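PDB 3KYH: mRNA-capping enzyme subunit alpha from Saccharomyces cerevisiae, which transfers GMP from GTP to the 5'-diphosphate end of nascent mRNA through a covalent enzyme-GMP intermediate, the second step of cap formation. Local coordinates for residues 64-74 / 224-235; 75-83 / 93-102. All blocks are in the same frame, centred on the assembly; numbering follows the deposited sequence.

Interaction 1 (64-74 / 224-235); sequences AHDYYVCEKTD and HLSDGLIFTPVK
Val69 and Phe231 face each other in a non-hydrogen-bonded pair of antiparallel strands. Val69 CG1 sits over the centre of the Phe231 ring, 3.3 Å from its centroid, a CH-pi contact. On the same face, Pro233 CB lies over the Tyr67 ring, 3.6 Å from its centroid and offset toward the rim. The other face carries Tyr68, whose ring is met over its centre by Val234 CG2, 3.8 Å from the centroid. Backbone bonds pair Tyr68 with Thr232 and Cys70 with Ile230, weakly from Cys70 N to Ile230 O. A beta bulge then shifts the register, and Lys72 N reaches Gly228 O at 2.9 Å. At the bulge, His224 NE2 donates to Glu71 OE2 at 2.7 Å, with the oxygen in the plane of the ring. With Glu71 CG tucked over the backbone (chi1 49°), a bend at chi2 turns the carboxylate to the histidine. Lys72 NZ is 4.1 Å from Asp227 OD1, too far for a salt bridge. At the far end, Lys235 NZ forms a salt bridge with Asp66 OD2 at 2.8 Å. Farther out, Tyr67 OH bonds to Leu246 O, and helix 212-219 packs on Val69 and Leu229. Lys72 carries the GMP in the covalent intermediate. Its KTDG sequence is the first signature motif of the covalent nucleotidyltransferases, paired here with DGLIF, the fourth, which bends at Gly228 before its strand.

Interaction 2 (75-83 / 93-102); sequences GLRVLMFIV and CFMIDRENNY
Phe81 N donates to Phe94 O at 2.7 Å, the shortest bond between the two strands of this antiparallel beta hairpin. Phe94 N answers to Phe81 O, and a second hydrogen-bonded pair joins Leu79 and Ile96. Between these pairs, Met80 and Met95 turn to one face, where Cys93 joins them. Met80 CG is anti to the backbone N (chi1 -180°), and the chain then bends at chi2 and chi3. Its SD comes 3.9 Å from Met95 SD, and its CE lies 3.8 Å from Cys93 SG. Met95 CE also touches Val78 CG1 at 3.6 Å. On the other face, Leu79 and Ile96 lie side by side, with Leu79 CD1 3.8 Å from Ile96 CD1. Replacing Leu79 by an alanine would remove CG and both methyls and would probably open a gap beside Ile96 CD1. Phe81 CD2 meets Tyr102 CE2 at 4.2 Å. Helix 23-35 covers this face, with Leu28 on Phe94 and Tyr102, and Val32 on Phe81 and Tyr102. Strand 129-139 flanks the hairpin at Met80, and strand 102-105 at Met95. Arg98, near the active site, brings its NH1 to 4.3 Å from Arg77 NH1, two like charges near each other; Arg77 NH2 is taken by a salt bridge with Asp132. After the second strand the chain turns back on itself. There Asn101 ND2 donates to Asp97 OD1 at 2.9 Å, nearly straight at 175°; OD1 is met on its syn side, from 30° out of the carboxylate plane.

Overall arrangement
Both contacts belong to the catalytic domain, and their centres lie 21 Å apart. Strands 67-73 and 76-84 follow each other in the chain but enter different sheets. Interaction 1 joins strands distant in sequence, while interaction 2 closes a local hairpin. Interaction 2 is the more buried; its side chains are mostly aliphatic, aromatic and sulfur-bearing, and its bonds across the strands are all backbone. Interaction 1 is only partly buried. It adds a salt bridge and a histidine-carboxylate bond to its CH-pi packing. They do not touch beyond their chain junction, but both reach the active site: interaction 1 supplies Lys72, and the Arg98 side chain of interaction 2 lies about 6 Å from that of Lys72.

Interaction 1 (64-74 / 224-235)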
loop_
_atom_site.group_PDB
_atom_site.type_symbol
_atom_site.label_atom_id
_atom_site.label_comp_id
_atom_site.label_asym_id
_atom_site.label_seq_id
_atom_site.Cartn_x
_atom_site.Cartn_y
_atom_site.Cartn_z
ATOM N N ALA C 64 -14.162 9.689 -65.555
ATOM C CA ALA C 64 -15.525 9.127 -65.712
ATOM C C ALA C 64 -16.721 9.866 -65.048
ATOM O O ALA C 64 -17.865 9.370 -65.050
ATOM C CB ALA C 64 -15.518 7.650 -65.307
ATOM N N HIS C 65 -16.460 11.062 -64.513
ATOM C CA HIS C 65 -17.464 11.854 -63.806
ATOM C C HIS C 65 -17.313 13.344 -64.110
ATOM O O HIS C 65 -16.582 13.732 -65.037
ATOM C CB HIS C 65 -17.350 11.624 -62.290
ATOM C CG HIS C 65 -17.886 10.304 -61.835
ATOM N ND1 HIS C 65 -17.112 9.162 -61.791
ATOM C CD2 HIS C 65 -19.117 9.949 -61.390
ATOM C CE1 HIS C 65 -17.851 8.155 -61.357
ATOM N NE2 HIS C 65 -19.072 8.606 -61.107
ATOM N N ASP C 66 -18.010 14.157 -63.304
ATOM C CA ASP C 66 -18.029 15.617 -63.411
ATOM C C ASP C 66 -17.656 16.116 -62.011
ATOM O O ASP C 66 -18.382 15.864 -61.053
ATOM C CB ASP C 66 -19.427 16.118 -63.827
ATOM C CG ASP C 66 -20.078 15.289 -64.954
ATOM O OD1 ASP C 66 -20.582 15.915 -65.905
ATOM O OD2 ASP C 66 -20.158 14.036 -64.888
ATOM N N TYR C 67 -16.516 16.800 -61.895
ATOM C CA TYR C 67 -15.855 17.050 -60.603
ATOM C C TYR C 67 -15.603 18.511 -60.226
ATOM O O TYR C 67 -15.623 19.397 -61.078
ATOM C CB TYR C 67 -14.520 16.315 -60.570
ATOM C CG TYR C 67 -14.477 15.050 -59.735
ATOM C CD1 TYR C 67 -14.716 13.791 -60.313
ATOM C CD2 TYR C 67 -14.110 15.108 -58.382
ATOM C CE1 TYR C 67 -14.610 12.623 -59.557
ATOM C CE2 TYR C 67 -14.043 13.955 -57.598
ATOM C CZ TYR C 67 -14.288 12.718 -58.196
ATOM O OH TYR C 67 -14.204 11.577 -57.426
ATOM N N TYR C 68 -15.348 18.720 -58.935
ATOM C CA TYR C 68 -15.119 20.016 -58.304
ATOM C C TYR C 68 -13.718 20.161 -57.716
ATOM O O TYR C 68 -13.077 19.171 -57.299
ATOM C CB TYR C 68 -16.088 20.207 -57.134
ATOM C CG TYR C 68 -17.504 20.688 -57.445
ATOM C CD1 TYR C 68 -18.574 20.331 -56.606
ATOM C CD2 TYR C 68 -17.775 21.525 -58.540
ATOM C CE1 TYR C 68 -19.861 20.790 -56.840
ATOM C CE2 TYR C 68 -19.079 21.972 -58.796
ATOM C CZ TYR C 68 -20.107 21.606 -57.935
ATOM O OH TYR C 68 -21.382 22.056 -58.181
ATOM N N VAL C 69 -13.274 21.415 -57.649
ATOM C CA VAL C 69 -12.086 21.788 -56.886
ATOM C C VAL C 69 -12.147 23.127 -56.185
ATOM O O VAL C 69 -12.489 24.163 -56.780
ATOM C CB VAL C 69 -10.783 21.783 -57.698
ATOM C CG1 VAL C 69 -10.172 20.403 -57.697
ATOM C CG2 VAL C 69 -10.994 22.351 -59.117
ATOM N N CYS C 70 -11.769 23.066 -54.911
ATOM C CA CYS C 70 -11.393 24.240 -54.134
ATOM C C CYS C 70 -10.114 23.818 -53.422
ATOM O O CYS C 70 -9.807 22.615 -53.391
ATOM C CB CYS C 70 -12.491 24.598 -53.138
ATOM S SG CYS C 70 -13.059 23.211 -52.099
ATOM N N GLU C 71 -9.344 24.809 -52.955
ATOM C CA GLU C 71 -8.220 24.638 -52.004
ATOM C C GLU C 71 -8.570 23.944 -50.671
ATOM O O GLU C 71 -9.679 24.104 -50.183
ATOM C CB GLU C 71 -7.650 26.019 -51.702
ATOM C CG GLU C 71 -8.716 27.078 -51.333
ATOM C CD GLU C 71 -8.931 27.252 -49.823
ATOM O OE1 GLU C 71 -8.427 26.444 -49.006
ATOM O OE2 GLU C 71 -9.603 28.230 -49.439
ATOM N N LYS C 72 -7.644 23.189 -50.080
ATOM C CA LYS C 72 -7.843 22.598 -48.730
ATOM C C LYS C 72 -7.562 23.640 -47.623
ATOM O O LYS C 72 -6.384 23.851 -47.263
ATOM C CB LYS C 72 -6.977 21.320 -48.509
ATOM C CG LYS C 72 -7.131 20.697 -47.117
ATOM C CD LYS C 72 -6.264 19.444 -46.781
ATOM C CE LYS C 72 -5.789 19.424 -45.275
ATOM N NZ LYS C 72 -5.667 18.083 -44.633
ATOM N N THR C 73 -8.612 24.283 -47.092
ATOM C CA THR C 73 -8.469 25.197 -45.948
ATOM C C THR C 73 -7.905 24.478 -44.726
ATOM O O THR C 73 -8.384 23.391 -44.380
ATOM C CB THR C 73 -9.795 25.827 -45.518
ATOM O OG1 THR C 73 -10.835 24.841 -45.544
ATOM C CG2 THR C 73 -10.175 26.974 -46.429
ATOM N N ASP C 74 -6.882 25.066 -44.100
ATOM C CA ASP C 74 -6.226 24.478 -42.917
ATOM C C ASP C 74 -6.710 25.110 -41.601
ATOM O O ASP C 74 -5.952 25.756 -40.839
ATOM C CB ASP C 74 -4.690 24.486 -43.042
ATOM C CG ASP C 74 -3.999 23.628 -41.971
ATOM O OD1 ASP C 74 -3.952 24.041 -40.784
ATOM O OD2 ASP C 74 -3.445 22.555 -42.316
ATOM N N HIS C 224 -6.483 33.062 -45.653
ATOM C CA HIS C 224 -6.349 31.907 -44.744
ATOM C C HIS C 224 -5.326 30.877 -45.267
ATOM O O HIS C 224 -4.496 31.214 -46.113
ATOM C CB HIS C 224 -7.697 31.260 -44.394
ATOM C CG HIS C 224 -8.538 30.889 -45.577
ATOM N ND1 HIS C 224 -9.741 31.507 -45.857
ATOM C CD2 HIS C 224 -8.368 29.953 -46.540
ATOM C CE1 HIS C 224 -10.263 30.982 -46.951
ATOM N NE2 HIS C 224 -9.450 30.036 -47.384
ATOM N N LEU C 225 -5.371 29.641 -44.774
ATOM C CA LEU C 225 -4.321 28.673 -45.042
ATOM C C LEU C 225 -4.812 27.566 -45.936
ATOM O O LEU C 225 -5.955 27.140 -45.789
ATOM C CB LEU C 225 -3.822 28.027 -43.749
ATOM C CG LEU C 225 -3.374 28.866 -42.563
ATOM C CD1 LEU C 225 -4.538 28.800 -41.578
ATOM C CD2 LEU C 225 -2.109 28.237 -41.980
ATOM N N SER C 226 -3.931 27.057 -46.803
ATOM C CA SER C 226 -4.307 25.986 -47.730
ATOM C C SER C 226 -3.202 24.984 -48.114
ATOM O O SER C 226 -2.405 25.248 -49.034
ATOM C CB SER C 226 -5.049 26.560 -48.952
ATOM O OG SER C 226 -4.468 27.778 -49.400
ATOM N N ASP C 227 -3.203 23.830 -47.431
ATOM C CA ASP C 227 -2.202 22.774 -47.636
ATOM C C ASP C 227 -2.580 21.638 -48.613
ATOM O O ASP C 227 -2.530 20.426 -48.297
ATOM C CB ASP C 227 -1.596 22.304 -46.313
ATOM C CG ASP C 227 -2.554 21.480 -45.460
ATOM O OD1 ASP C 227 -3.785 21.538 -45.692
ATOM O OD2 ASP C 227 -2.063 20.785 -44.527
ATOM N N GLY C 228 -2.933 22.084 -49.823
ATOM C CA GLY C 228 -3.241 21.235 -50.971
ATOM C C GLY C 228 -4.517 21.668 -51.660
ATOM O O GLY C 228 -5.054 22.728 -51.361
ATOM N N LEU C 229 -4.972 20.840 -52.601
ATOM C CA LEU C 229 -6.280 20.934 -53.257
ATOM C C LEU C 229 -7.176 19.798 -52.766
ATOM O O LEU C 229 -6.697 18.725 -52.371
ATOM C CB LEU C 229 -6.125 20.787 -54.772
ATOM C CG LEU C 229 -6.392 21.923 -55.767
ATOM C CD1 LEU C 229 -5.434 23.100 -55.681
ATOM C CD2 LEU C 229 -6.363 21.321 -57.189
ATOM N N ILE C 230 -8.481 20.059 -52.798
ATOM C CA ILE C 230 -9.512 19.079 -52.480
ATOM C C ILE C 230 -10.446 18.975 -53.699
ATOM O O ILE C 230 -10.669 19.981 -54.408
ATOM C CB ILE C 230 -10.216 19.489 -51.171
ATOM C CG1 ILE C 230 -10.476 18.292 -50.234
ATOM C CG2 ILE C 230 -11.373 20.470 -51.418
ATOM C CD1 ILE C 230 -11.637 17.382 -50.568
ATOM N N PHE C 231 -10.934 17.754 -53.942
ATOM C CA PHE C 231 -11.646 17.368 -55.177
ATOM C C PHE C 231 -13.002 16.754 -54.818
ATOM O O PHE C 231 -13.037 15.794 -54.033
ATOM C CB PHE C 231 -10.831 16.318 -55.983
ATOM C CG PHE C 231 -9.822 16.900 -56.967
ATOM C CD1 PHE C 231 -8.577 17.347 -56.531
ATOM C CD2 PHE C 231 -10.082 16.917 -58.333
ATOM C CE1 PHE C 231 -7.642 17.881 -57.438
ATOM C CE2 PHE C 231 -9.150 17.420 -59.238
ATOM C CZ PHE C 231 -7.933 17.920 -58.782
ATOM N N THR C 232 -14.101 17.259 -55.392
ATOM C CA THR C 232 -15.437 16.722 -55.068
ATOM C C THR C 232 -16.261 16.342 -56.307
ATOM O O THR C 232 -16.336 17.124 -57.254
ATOM C CB THR C 232 -16.267 17.682 -54.194
ATOM O OG1 THR C 232 -15.414 18.371 -53.273
ATOM C CG2 THR C 232 -17.318 16.919 -53.403
ATOM N N PRO C 233 -16.895 15.151 -56.309
ATOM C CA PRO C 233 -17.672 14.805 -57.502
ATOM C C PRO C 233 -19.122 15.290 -57.421
ATOM O O PRO C 233 -19.812 15.019 -56.426
ATOM C CB PRO C 233 -17.595 13.279 -57.534
ATOM C CG PRO C 233 -17.374 12.872 -56.067
ATOM C CD PRO C 233 -16.921 14.079 -55.293
ATOM N N VAL C 234 -19.557 16.014 -58.455
ATOM C CA VAL C 234 -20.913 16.575 -58.551
ATOM C C VAL C 234 -21.951 15.437 -58.386
ATOM O O VAL C 234 -22.385 15.149 -57.267
ATOM C CB VAL C 234 -21.104 17.388 -59.887
ATOM C CG1 VAL C 234 -22.527 17.968 -60.026
ATOM C CG2 VAL C 234 -20.051 18.494 -60.040
ATOM N N LYS C 235 -22.313 14.794 -59.496
ATOM C CA LYS C 235 -23.182 13.617 -59.590
ATOM C C LYS C 235 -23.232 12.592 -58.438
ATOM O O LYS C 235 -24.226 11.869 -58.316
ATOM C CB LYS C 235 -22.824 12.875 -60.887
ATOM C CG LYS C 235 -23.487 13.408 -62.168
ATOM C CD LYS C 235 -22.688 13.130 -63.451
ATOM C CE LYS C 235 -22.192 11.664 -63.632
ATOM N NZ LYS C 235 -21.445 11.548 -64.933
#

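Interaction 2 (75-83 / 93-102)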
loop_
_atom_site.group_PDB
_atom_site.type_symbol
_atom_site.label_atom_id
_atom_site.label_comp_id
_atom_site.label_asym_id
_atom_site.label_seq_id
_atom_site.Cartn_x
_atom_site.Cartn_y
_atom_site.Cartn_z
ATOM N N GLY C 75 -8.000 24.909 -41.344
ATOM C CA GLY C 75 -8.584 25.342 -40.083
ATOM C C GLY C 75 -8.837 24.170 -39.154
ATOM O O GLY C 75 -8.081 23.170 -39.142
ATOM N N LEU C 76 -9.914 24.312 -38.377
ATOM C CA LEU C 76 -10.311 23.318 -37.405
ATOM C C LEU C 76 -11.612 22.758 -37.897
ATOM O O LEU C 76 -12.646 23.359 -37.609
ATOM C CB LEU C 76 -10.508 23.967 -36.034
ATOM C CG LEU C 76 -10.539 23.021 -34.822
ATOM C CD1 LEU C 76 -9.161 22.415 -34.544
ATOM C CD2 LEU C 76 -11.073 23.685 -33.552
ATOM N N ARG C 77 -11.564 21.670 -38.676
ATOM C CA ARG C 77 -12.795 21.020 -39.165
ATOM C C ARG C 77 -13.736 20.671 -38.008
ATOM O O ARG C 77 -13.436 19.854 -37.125
ATOM C CB ARG C 77 -12.551 19.788 -40.042
ATOM C CG ARG C 77 -13.862 19.137 -40.562
ATOM C CD ARG C 77 -13.976 19.356 -42.063
ATOM N NE ARG C 77 -14.962 18.488 -42.701
ATOM C CZ ARG C 77 -14.879 17.158 -42.747
ATOM N NH1 ARG C 77 -13.852 16.515 -42.179
ATOM N NH2 ARG C 77 -15.849 16.466 -43.338
ATOM N N VAL C 78 -14.905 21.288 -38.129
ATOM C CA VAL C 78 -15.920 21.479 -37.106
ATOM C C VAL C 78 -17.240 21.572 -37.901
ATOM O O VAL C 78 -17.386 22.516 -38.712
ATOM C CB VAL C 78 -15.556 22.821 -36.392
ATOM C CG1 VAL C 78 -16.746 23.653 -36.005
ATOM C CG2 VAL C 78 -14.712 22.579 -35.174
ATOM N N LEU C 79 -18.143 20.584 -37.765
ATOM C CA LEU C 79 -19.462 20.694 -38.466
ATOM C C LEU C 79 -20.297 21.702 -37.764
ATOM O O LEU C 79 -19.929 22.115 -36.641
ATOM C CB LEU C 79 -20.307 19.416 -38.671
ATOM C CG LEU C 79 -20.298 18.888 -40.110
ATOM C CD1 LEU C 79 -19.575 17.581 -40.258
ATOM C CD2 LEU C 79 -21.650 18.683 -40.603
ATOM N N MET C 80 -21.350 22.132 -38.468
ATOM C CA MET C 80 -22.409 22.910 -37.813
ATOM C C MET C 80 -23.647 22.052 -37.569
ATOM O O MET C 80 -24.111 21.334 -38.480
ATOM C CB MET C 80 -22.781 24.169 -38.608
ATOM C CG MET C 80 -23.875 25.009 -37.945
ATOM S SD MET C 80 -23.199 25.986 -36.596
ATOM C CE MET C 80 -23.331 27.645 -37.278
ATOM N N PHE C 81 -24.179 22.135 -36.352
ATOM C CA PHE C 81 -25.445 21.470 -36.023
ATOM C C PHE C 81 -26.457 22.433 -35.435
ATOM O O PHE C 81 -26.214 23.013 -34.374
ATOM C CB PHE C 81 -25.207 20.315 -35.050
ATOM C CG PHE C 81 -26.426 19.472 -34.768
ATOM C CD1 PHE C 81 -27.363 19.184 -35.767
ATOM C CD2 PHE C 81 -26.559 18.862 -33.514
ATOM C CE1 PHE C 81 -28.443 18.347 -35.501
ATOM C CE2 PHE C 81 -27.630 18.016 -33.227
ATOM C CZ PHE C 81 -28.578 17.760 -34.230
ATOM N N ILE C 82 -27.572 22.623 -36.141
ATOM C CA ILE C 82 -28.628 23.522 -35.627
ATOM C C ILE C 82 -30.017 22.920 -35.494
ATOM O O ILE C 82 -30.646 22.515 -36.494
ATOM C CB ILE C 82 -28.653 24.959 -36.247
ATOM C CG1 ILE C 82 -28.223 24.971 -37.722
ATOM C CG2 ILE C 82 -27.687 25.863 -35.494
ATOM C CD1 ILE C 82 -29.268 24.551 -38.684
ATOM N N VAL C 83 -30.435 22.857 -34.221
ATOM C CA VAL C 83 -31.699 22.264 -33.749
ATOM C C VAL C 83 -32.277 23.022 -32.524
ATOM O O VAL C 83 -31.517 23.618 -31.743
ATOM C CB VAL C 83 -31.536 20.747 -33.429
ATOM C CG1 VAL C 83 -31.465 19.909 -34.695
ATOM C CG2 VAL C 83 -30.309 20.497 -32.563
ATOM N N CYS C 93 -26.962 26.373 -31.387
ATOM C CA CYS C 93 -25.821 26.534 -32.280
ATOM C C CYS C 93 -24.673 25.634 -31.838
ATOM O O CYS C 93 -24.012 25.924 -30.827
ATOM C CB CYS C 93 -25.391 28.003 -32.301
ATOM S SG CYS C 93 -24.270 28.332 -33.650
ATOM N N PHE C 94 -24.466 24.547 -32.586
ATOM C CA PHE C 94 -23.580 23.448 -32.164
ATOM C C PHE C 94 -22.472 23.042 -33.145
ATOM O O PHE C 94 -22.638 23.140 -34.370
ATOM C CB PHE C 94 -24.400 22.226 -31.728
ATOM C CG PHE C 94 -25.068 22.374 -30.377
ATOM C CD1 PHE C 94 -26.022 23.377 -30.138
ATOM C CD2 PHE C 94 -24.795 21.452 -29.358
ATOM C CE1 PHE C 94 -26.634 23.496 -28.885
ATOM C CE2 PHE C 94 -25.429 21.541 -28.108
ATOM C CZ PHE C 94 -26.348 22.555 -27.875
ATOM N N MET C 95 -21.360 22.554 -32.577
ATOM C CA MET C 95 -20.102 22.326 -33.308
ATOM C C MET C 95 -19.470 20.953 -33.068
ATOM O O MET C 95 -19.172 20.606 -31.932
ATOM C CB MET C 95 -19.086 23.418 -32.937
ATOM C CG MET C 95 -19.399 24.825 -33.430
ATOM S SD MET C 95 -19.715 24.962 -35.212
ATOM C CE MET C 95 -18.883 26.537 -35.589
ATOM N N ILE C 96 -19.203 20.217 -34.144
ATOM C CA ILE C 96 -18.679 18.844 -34.053
ATOM C C ILE C 96 -17.248 18.656 -34.620
ATOM O O ILE C 96 -17.039 18.594 -35.847
ATOM C CB ILE C 96 -19.724 17.803 -34.600
ATOM C CG1 ILE C 96 -19.832 17.836 -36.129
ATOM C CG2 ILE C 96 -21.115 18.065 -33.987
ATOM C CD1 ILE C 96 -20.912 16.947 -36.715
ATOM N N ASP C 97 -16.268 18.578 -33.709
ATOM C CA ASP C 97 -14.827 18.454 -34.056
ATOM C C ASP C 97 -14.421 17.068 -34.564
ATOM O O ASP C 97 -15.301 16.259 -34.840
ATOM C CB ASP C 97 -13.902 19.006 -32.946
ATOM C CG ASP C 97 -14.097 18.314 -31.600
ATOM O OD1 ASP C 97 -13.328 18.542 -30.628
ATOM O OD2 ASP C 97 -15.038 17.509 -31.509
ATOM N N ARG C 98 -13.118 16.813 -34.729
ATOM C CA ARG C 98 -12.572 15.603 -35.396
ATOM C C ARG C 98 -12.862 14.324 -34.594
ATOM O O ARG C 98 -13.305 13.282 -35.117
ATOM C CB ARG C 98 -11.058 15.779 -35.651
ATOM C CG ARG C 98 -10.405 14.766 -36.626
ATOM C CD ARG C 98 -10.429 15.217 -38.087
ATOM N NE ARG C 98 -9.373 16.191 -38.375
ATOM C CZ ARG C 98 -9.132 16.728 -39.570
ATOM N NH1 ARG C 98 -9.875 16.401 -40.625
ATOM N NH2 ARG C 98 -8.136 17.599 -39.711
ATOM N N GLU C 99 -12.572 14.412 -33.308
ATOM C CA GLU C 99 -13.160 13.500 -32.348
ATOM C C GLU C 99 -14.579 14.068 -32.166
ATOM O O GLU C 99 -14.747 15.288 -32.177
ATOM C CB GLU C 99 -12.324 13.526 -31.057
ATOM C CG GLU C 99 -12.761 12.563 -29.968
ATOM C CD GLU C 99 -12.706 11.113 -30.397
ATOM O OE1 GLU C 99 -11.589 10.614 -30.631
ATOM O OE2 GLU C 99 -13.780 10.484 -30.500
ATOM N N ASN C 100 -15.599 13.211 -32.099
ATOM C CA ASN C 100 -16.997 13.673 -31.994
ATOM C C ASN C 100 -17.346 14.346 -30.667
ATOM O O ASN C 100 -17.798 13.693 -29.707
ATOM C CB ASN C 100 -17.989 12.550 -32.307
ATOM C CG ASN C 100 -18.530 12.630 -33.707
ATOM O OD1 ASN C 100 -19.714 12.925 -33.925
ATOM N ND2 ASN C 100 -17.655 12.398 -34.676
ATOM N N ASN C 101 -17.093 15.652 -30.626
ATOM C CA ASN C 101 -17.230 16.448 -29.412
ATOM C C ASN C 101 -17.983 17.734 -29.757
ATOM O O ASN C 101 -17.736 18.317 -30.819
ATOM C CB ASN C 101 -15.850 16.730 -28.818
ATOM C CG ASN C 101 -14.861 15.571 -29.034
ATOM O OD1 ASN C 101 -15.075 14.442 -28.562
ATOM N ND2 ASN C 101 -13.767 15.859 -29.749
ATOM N N TYR C 102 -18.898 18.161 -28.878
ATOM C CA TYR C 102 -19.943 19.134 -29.230
ATOM C C TYR C 102 -19.844 20.525 -28.582
ATOM O O TYR C 102 -19.988 20.674 -27.360
ATOM C CB TYR C 102 -21.321 18.517 -28.951
ATOM C CG TYR C 102 -21.843 17.542 -29.994
ATOM C CD1 TYR C 102 -21.024 16.538 -30.536
ATOM C CD2 TYR C 102 -23.185 17.597 -30.404
ATOM C CE1 TYR C 102 -21.520 15.649 -31.452
ATOM C CE2 TYR C 102 -23.696 16.684 -31.324
ATOM C CZ TYR C 102 -22.854 15.721 -31.844
ATOM O OH TYR C 102 -23.338 14.832 -32.783
#